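Local coordinates for protein GH3 beta-N-acetylglucosaminidase (Paenibacillaceae, PDB 6K5J) that hydrolyses terminal beta-linked N-acetylglucosamine residues as a glycoside hydrolase of family 3, and so probably helps to break down chitin oligosaccharides, at residues K14-Q19 / R328-L333; A288-A293 / S318-E323. All blocks are in the same frame, centred on the assembly; numbering follows the deposited sequence.

Interaction 1: K14-Q19 / R328-L333; sequences KQKVGQ and RSVGRL
Val330 offers a single methyl, CG2, to the helix that carries Lys16 and Gln19, and most of the contact is built round that one group. CG2 rests 3.6 Å from Lys16 O and 3.9 Å from Lys16 CB, while Gln19 CB lies farther off, 4.3 Å from the same methyl. A chi1 of 167° sets CG2 anti to the carbonyl carbon and beside the backbone N, and from there it reaches the Lys16 carbonyl. One turn on, Leu333 CD1 approaches Gln19 O to 3.4 Å, again carbon against a carbonyl oxygen. Helices 13-19 and 323-339 belong to the TIM-barrel-like N-terminal domain of family 3, and their short segments cross at 64° with axes 9.4 Å apart. No hydrogen bond spans the two segments, whose direct contact is packing of carbon against carbon and carbonyl oxygen; the polar ties between the helices lie just beyond them. Toward the partly exposed side the character changes: past CB the Lys16 chain runs out extended to Asp327, the residue just before Arg328, with which its NZ forms a salt bridge. Gln19, by contrast, is buried, and its OE1 accepts a hydrogen bond from Lys337 NZ farther along helix 323-339.

Interaction 2: A288-A293 / S318-E323; sequences AVEAGA and SGRISE
Glu290 and Val289, in the last turn of helix 281-291, meet Arg320 and Ile321 in the short link between helices 302-317 and 323-339, all within the TIM-barrel-like N-terminal domain. Schellman motifs end both preceding helices, at Gly292 and Gly319, where positive phi turns the chain out of the helix. The apolar part is the buried one. Ile321 CD1 stands 3.9 Å from Val289 CG1, the two side chains crossing at about a right angle, and Ile321 CG1 lies 4.0 Å from the aliphatic CG of Glu290. Ile321 has CG1 anti to its carbonyl carbon (chi1 -63°) and chi2 extended, which carries CD1 forward to the valine. Val286, a turn earlier on the same helix, and Leu312 of helix 302-317 add to this apolar cluster, touching Ile321 and Val289 respectively.

The charged part lies nearer the surface. Arg320 NH2 makes a salt bridge with Glu290 OE1 at 3.4 Å, but its hydrogen bond is weak and bent, 129° at the hydrogen, and the carboxylate and guanidinium planes stand 72° apart. Arg320 is held more strongly by Glu283, which also pairs with NH2. Replacing Glu290 by an alanine removes its CG and carboxylate, and would probably leave Arg320 with Glu283 as the one acid of the two still paired with it, the water without its OE2 acceptor, and a gap beside Ile321 CG1. Solvent supplies the remaining link: one water, in plane at the guanidinium edge, accepts from Arg320 NE at 2.6 Å and donates to Glu290 OE2 at 2.7 Å.

Chain order makes the relation plain. Helix 13-19 is the first in the chain, and interaction 1 closes a loop of some 300 residues when helix 323-339 comes back to it. Interaction 2 is nested within that loop: helix 281-291 gives way to strand 296-298 and helix 302-317, and the turn at 318-323 then folds back on the end of helix 281-291. That turn leads directly into helix 323-339, so the chain passes from one contact straight into the other. Their centres are 12 Å apart, and Ser329 OG packs 3.5 Å from Ala293 O. Together they tie the first helix to helices 281-291 and 323-339, on the same side of the chain's centre.

Interaction 1: K14-Q19 / R328-L333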
loop_
_atom_site.group_PDB
_atom_site.type_symbol
_atom_site.label_atom_id
_atom_site.label_comp_id
_atom_site.label_asym_id
_atom_site.label_seq_id
_atom_site.Cartn_x
_atom_site.Cartn_y
_atom_site.Cartn_z
ATOM N N LYS A 14 25.826 8.121 19.532
ATOM C CA LYS A 14 25.542 8.347 18.119
ATOM C C LYS A 14 24.985 7.086 17.461
ATOM O O LYS A 14 24.120 7.169 16.579
ATOM C CB LYS A 14 26.802 8.824 17.391
ATOM C CG LYS A 14 26.903 10.342 17.261
ATOM C CD LYS A 14 27.976 10.761 16.245
ATOM C CE LYS A 14 27.547 10.462 14.794
ATOM N NZ LYS A 14 26.204 11.032 14.429
ATOM N N GLN A 15 25.471 5.908 17.865
ATOM C CA GLN A 15 24.900 4.670 17.340
ATOM C C GLN A 15 23.467 4.469 17.819
ATOM O O GLN A 15 22.622 3.968 17.069
ATOM C CB GLN A 15 25.742 3.472 17.751
ATOM C CG GLN A 15 27.034 3.286 17.000
ATOM C CD GLN A 15 27.838 2.151 17.601
ATOM O OE1 GLN A 15 28.160 2.171 18.793
ATOM N NE2 GLN A 15 28.133 1.139 16.794
ATOM N N LYS A 16 23.182 4.799 19.080
ATOM C CA LYS A 16 21.816 4.646 19.575
ATOM C C LYS A 16 20.870 5.567 18.824
ATOM O O LYS A 16 19.780 5.149 18.411
ATOM C CB LYS A 16 21.749 4.929 21.078
ATOM C CG LYS A 16 22.542 3.957 21.950
ATOM C CD LYS A 16 22.317 4.288 23.421
ATOM C CE LYS A 16 23.292 3.542 24.316
ATOM N NZ LYS A 16 23.070 3.895 25.746
ATOM N N VAL A 17 21.279 6.819 18.618
ATOM C CA VAL A 17 20.424 7.756 17.897
ATOM C C VAL A 17 20.223 7.282 16.464
ATOM O O VAL A 17 19.113 7.343 15.924
ATOM C CB VAL A 17 21.015 9.178 17.968
ATOM C CG1 VAL A 17 20.454 10.069 16.853
ATOM C CG2 VAL A 17 20.733 9.796 19.341
ATOM N N GLY A 18 21.290 6.790 15.831
ATOM C CA GLY A 18 21.167 6.292 14.469
ATOM C C GLY A 18 20.184 5.141 14.332
ATOM O O GLY A 18 19.502 5.024 13.307
ATOM N N GLN A 19 20.092 4.284 15.357
ATOM C CA GLN A 19 19.140 3.173 15.323
ATOM C C GLN A 19 17.708 3.656 15.133
ATOM O O GLN A 19 16.872 2.914 14.604
ATOM C CB GLN A 19 19.231 2.349 16.608
ATOM C CG GLN A 19 20.385 1.377 16.638
ATOM C CD GLN A 19 20.326 0.374 15.501
ATOM O OE1 GLN A 19 19.431 -0.476 15.446
ATOM N NE2 GLN A 19 21.278 0.477 14.579
ATOM N N ARG A 328 15.053 2.765 25.587
ATOM C CA ARG A 328 13.773 2.078 25.436
ATOM C C ARG A 328 13.507 1.735 23.971
ATOM O O ARG A 328 13.195 0.585 23.643
ATOM C CB ARG A 328 12.649 2.942 26.013
ATOM C CG ARG A 328 11.364 2.201 26.342
ATOM C CD ARG A 328 10.207 3.183 26.565
ATOM N NE ARG A 328 10.553 4.185 27.572
ATOM C CZ ARG A 328 9.923 5.346 27.722
ATOM N NH1 ARG A 328 8.899 5.650 26.941
ATOM N NH2 ARG A 328 10.322 6.208 28.653
ATOM N N SER A 329 13.639 2.722 23.073
ATOM C CA SER A 329 13.423 2.459 21.647
ATOM C C SER A 329 14.497 1.552 21.073
ATOM O O SER A 329 14.196 0.656 20.279
ATOM C CB SER A 329 13.374 3.764 20.846
ATOM O OG SER A 329 12.219 4.516 21.162
ATOM N N VAL A 330 15.759 1.791 21.424
ATOM C CA VAL A 330 16.831 0.925 20.932
ATOM C C VAL A 330 16.559 -0.524 21.311
ATOM O O VAL A 330 16.760 -1.441 20.507
ATOM C CB VAL A 330 18.196 1.405 21.467
ATOM C CG1 VAL A 330 19.274 0.345 21.225
ATOM C CG2 VAL A 330 18.587 2.729 20.811
ATOM N N GLY A 331 16.081 -0.755 22.538
ATOM C CA GLY A 331 15.795 -2.116 22.961
ATOM C C GLY A 331 14.726 -2.780 22.116
ATOM O O GLY A 331 14.844 -3.954 21.755
ATOM N N ARG A 332 13.671 -2.038 21.781
ATOM C CA ARG A 332 12.617 -2.603 20.945
ATOM C C ARG A 332 13.124 -2.903 19.541
ATOM O O ARG A 332 12.785 -3.942 18.965
ATOM C CB ARG A 332 11.425 -1.651 20.889
ATOM C CG ARG A 332 10.798 -1.341 22.233
ATOM C CD ARG A 332 9.629 -0.396 22.023
ATOM N NE ARG A 332 8.874 -0.101 23.236
ATOM C CZ ARG A 332 8.740 1.112 23.775
ATOM N NH1 ARG A 332 9.315 2.177 23.216
ATOM N NH2 ARG A 332 8.002 1.265 24.871
ATOM N N LEU A 333 13.952 -2.012 18.978
ATOM C CA LEU A 333 14.478 -2.240 17.633
ATOM C C LEU A 333 15.453 -3.415 17.600
ATOM O O LEU A 333 15.402 -4.249 16.689
ATOM C CB LEU A 333 15.133 -0.961 17.103
ATOM C CG LEU A 333 14.107 0.142 16.855
ATOM C CD1 LEU A 333 14.753 1.534 16.943
ATOM C CD2 LEU A 333 13.409 -0.085 15.512
#

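Interaction 2: A288-A293 / S318-E323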
loop_
_atom_site.group_PDB
_atom_site.type_symbol
_atom_site.label_atom_id
_atom_site.label_comp_id
_atom_site.label_asym_id
_atom_site.label_seq_id
_atom_site.Cartn_x
_atom_site.Cartn_y
_atom_site.Cartn_z
ATOM N N ALA A 288 8.324 13.223 17.554
ATOM C CA ALA A 288 7.849 11.849 17.392
ATOM C C ALA A 288 8.429 10.925 18.458
ATOM O O ALA A 288 7.712 10.088 19.022
ATOM C CB ALA A 288 8.203 11.340 15.995
ATOM N N VAL A 289 9.724 11.038 18.738
ATOM C CA VAL A 289 10.302 10.222 19.804
ATOM C C VAL A 289 9.672 10.592 21.141
ATOM O O VAL A 289 9.296 9.720 21.931
ATOM C CB VAL A 289 11.834 10.375 19.839
ATOM C CG1 VAL A 289 12.392 9.736 21.110
ATOM C CG2 VAL A 289 12.466 9.745 18.584
ATOM N N GLU A 290 9.503 11.893 21.395
ATOM C CA GLU A 290 8.882 12.315 22.650
ATOM C C GLU A 290 7.468 11.766 22.777
ATOM O O GLU A 290 7.028 11.413 23.876
ATOM C CB GLU A 290 8.878 13.839 22.742
ATOM C CG GLU A 290 10.262 14.438 22.974
ATOM C CD GLU A 290 10.211 15.953 23.110
ATOM O OE1 GLU A 290 9.684 16.606 22.183
ATOM O OE2 GLU A 290 10.673 16.485 24.144
ATOM N N ALA A 291 6.744 11.672 21.661
ATOM C CA ALA A 291 5.386 11.143 21.700
ATOM C C ALA A 291 5.347 9.641 21.949
ATOM O O ALA A 291 4.319 9.139 22.419
ATOM C CB ALA A 291 4.651 11.479 20.394
ATOM N N GLY A 292 6.425 8.914 21.639
ATOM C CA GLY A 292 6.467 7.487 21.888
ATOM C C GLY A 292 6.973 6.622 20.745
ATOM O O GLY A 292 7.079 5.404 20.904
ATOM N N ALA A 293 7.292 7.221 19.596
ATOM C CA ALA A 293 7.762 6.447 18.450
ATOM C C ALA A 293 9.194 5.959 18.655
ATOM O O ALA A 293 9.999 6.586 19.350
ATOM C CB ALA A 293 7.689 7.278 17.163
ATOM N N SER A 318 20.918 18.154 24.851
ATOM C CA SER A 318 20.339 19.284 25.559
ATOM C C SER A 318 19.403 18.863 26.687
ATOM O O SER A 318 18.775 19.729 27.307
ATOM C CB SER A 318 19.587 20.188 24.575
ATOM O OG SER A 318 18.414 19.544 24.105
ATOM N N GLY A 319 19.283 17.568 26.959
ATOM C CA GLY A 319 18.439 17.096 28.037
ATOM C C GLY A 319 16.962 17.013 27.724
ATOM O O GLY A 319 16.167 16.784 28.642
ATOM N N ARG A 320 16.560 17.214 26.464
ATOM C CA ARG A 320 15.143 17.148 26.118
ATOM C C ARG A 320 14.631 15.722 26.034
ATOM O O ARG A 320 13.463 15.473 26.345
ATOM C CB ARG A 320 14.879 17.842 24.782
ATOM C CG ARG A 320 14.911 19.348 24.826
ATOM C CD ARG A 320 14.615 19.906 23.424
ATOM N NE ARG A 320 13.265 19.541 22.989
ATOM C CZ ARG A 320 12.807 19.693 21.747
ATOM N NH1 ARG A 320 13.599 20.185 20.803
ATOM N NH2 ARG A 320 11.564 19.341 21.446
ATOM N N ILE A 321 15.466 14.793 25.577
ATOM C CA ILE A 321 15.146 13.370 25.538
ATOM C C ILE A 321 16.128 12.656 26.453
ATOM O O ILE A 321 17.343 12.872 26.356
ATOM C CB ILE A 321 15.210 12.803 24.106
ATOM C CG1 ILE A 321 14.154 13.479 23.212
ATOM C CG2 ILE A 321 15.023 11.289 24.121
ATOM C CD1 ILE A 321 14.255 13.074 21.706
ATOM N N SER A 322 15.595 11.823 27.342
ATOM C CA SER A 322 16.358 11.180 28.399
ATOM C C SER A 322 17.101 9.947 27.895
ATOM O O SER A 322 16.795 9.373 26.845
ATOM C CB SER A 322 15.441 10.786 29.562
ATOM O OG SER A 322 14.740 9.580 29.283
ATOM N N GLU A 323 18.091 9.536 28.689
ATOM C CA GLU A 323 18.885 8.359 28.367
ATOM C C GLU A 323 18.031 7.100 28.357
ATOM O O GLU A 323 18.149 6.270 27.450
ATOM C CB GLU A 323 20.032 8.219 29.368
ATOM C CG GLU A 323 20.812 6.914 29.224
ATOM C CD GLU A 323 22.058 6.881 30.095
ATOM O OE1 GLU A 323 22.207 7.780 30.952
ATOM O OE2 GLU A 323 22.887 5.961 29.915
HETATM O O HOH W 1 11.261 19.081 24.524
#